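Local coordinates for xylose isomerase-like TIM barrel (Anabaena variabilis ATCC 29413, PDB 2QW5), which binds zinc and D-xylose in a TIM barrel and is a putative sugar phosphate isomerase or epimerase, at the interface of chains A and B. Numbering follows the deposited sequence. Chains: chain A/B, Xylose isomerase-like TIM barrel.

The interface of chains A and B. Residues chain A 152-153, 156; chain B 296, 298.
A:Gln152 and A:Glu153, on helix 148-176 of one xylose isomerase-like TIM barrel, receive a loop of the second copy through B:Thr296 and B:Arg298. The patch belongs to a two-fold symmetric interface, possibly but not certainly the biological one, and has a twin with the chains exchanged. Along A:Gln152, CB packs 3.7 Å above one face of the B:Arg298 guanidinium, toward its rim. CG of A:Gln152 lies 3.4 Å from B:Thr296 O, and a bend at chi2 (-59°) turns the amide towards this oxygen, with CD against it too. At the tip, A:Gln152 NE2 donates a hydrogen bond of 2.8 Å to B:Thr296 O, nearly within the amide's own plane but from above that of the carbonyl. B:Arg298 runs extended from CG to NE and crosses A:Glu153 at about a right angle. B:Arg298 NH2 donates a salt-bridging hydrogen bond of 3.0 Å to carboxylate oxygen OE2 of A:Glu153, on the anti side, the two flat groups turned 46° apart. A:Lys156 NZ forms a second salt bridge, 3.0 Å from A:Glu153 OE2, on the syn side, and both donors approach from one face of the carboxylate. The two cationic nitrogens, B:Arg298 NH2 and A:Lys156 NZ, stand 4.2 Å apart, their like charges probably offset by the shared oxygen. With an alanine in place of A:Glu153, B:Arg298 and A:Lys156 would probably lose this anionic mate, and the guanidinium would be freer to swing away.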
loop_
_atom_site.group_PDB
_atom_site.type_symbol
_atom_site.label_atom_id
_atom_site.label_comp_id
_atom_site.label_asym_id
_atom_site.label_seq_id
_atom_site.Cartn_x
_atom_site.Cartn_y
_atom_site.Cartn_z
ATOM N N GLN A 152 1.886 21.448 5.985
ATOM C CA GLN A 152 2.194 22.484 7.008
ATOM C C GLN A 152 0.936 23.301 7.382
ATOM O O GLN A 152 0.746 23.600 8.541
ATOM C CB GLN A 152 3.391 23.374 6.586
ATOM C CG GLN A 152 4.744 22.597 6.556
ATOM C CD GLN A 152 5.133 21.989 7.900
ATOM O OE1 GLN A 152 4.878 22.585 8.942
ATOM N NE2 GLN A 152 5.746 20.778 7.890
ATOM N N GLU A 153 0.076 23.595 6.416
ATOM C CA GLU A 153 -1.201 24.284 6.683
ATOM C C GLU A 153 -2.130 23.413 7.535
ATOM O O GLU A 153 -2.728 23.918 8.495
ATOM C CB GLU A 153 -1.895 24.730 5.381
ATOM C CG GLU A 153 -1.161 25.810 4.637
ATOM C CD GLU A 153 -1.006 27.096 5.482
ATOM O OE1 GLU A 153 -1.997 27.595 6.076
ATOM O OE2 GLU A 153 0.124 27.586 5.580
ATOM N N LYS A 156 -1.032 23.187 11.277
ATOM C CA LYS A 156 -1.362 24.347 12.143
ATOM C C LYS A 156 -2.638 24.104 12.929
ATOM O O LYS A 156 -2.708 24.455 14.110
ATOM C CB LYS A 156 -1.530 25.636 11.340
ATOM C CG LYS A 156 -0.286 26.142 10.638
ATOM C CD LYS A 156 -0.684 27.338 9.737
ATOM C CE LYS A 156 0.523 27.874 8.987
ATOM N NZ LYS A 156 0.168 29.080 8.198
ATOM N N THR B 296 8.008 16.927 4.265
ATOM C CA THR B 296 7.076 17.690 5.071
ATOM C C THR B 296 7.398 19.201 4.950
ATOM O O THR B 296 6.549 20.038 5.259
ATOM C CB THR B 296 7.120 17.256 6.534
ATOM O OG1 THR B 296 8.386 17.626 7.068
ATOM C CG2 THR B 296 6.902 15.682 6.703
ATOM N N ARG B 298 8.242 22.940 3.297
ATOM C CA ARG B 298 7.664 23.721 2.217
ATOM C C ARG B 298 8.578 23.741 0.970
ATOM O O ARG B 298 9.827 23.632 1.067
ATOM C CB ARG B 298 7.398 25.158 2.657
ATOM C CG ARG B 298 6.364 25.289 3.712
ATOM C CD ARG B 298 6.071 26.767 3.954
ATOM N NE ARG B 298 5.104 26.929 5.035
ATOM C CZ ARG B 298 3.771 26.851 4.921
ATOM N NH1 ARG B 298 3.157 26.615 3.756
ATOM N NH2 ARG B 298 3.025 27.004 6.013
#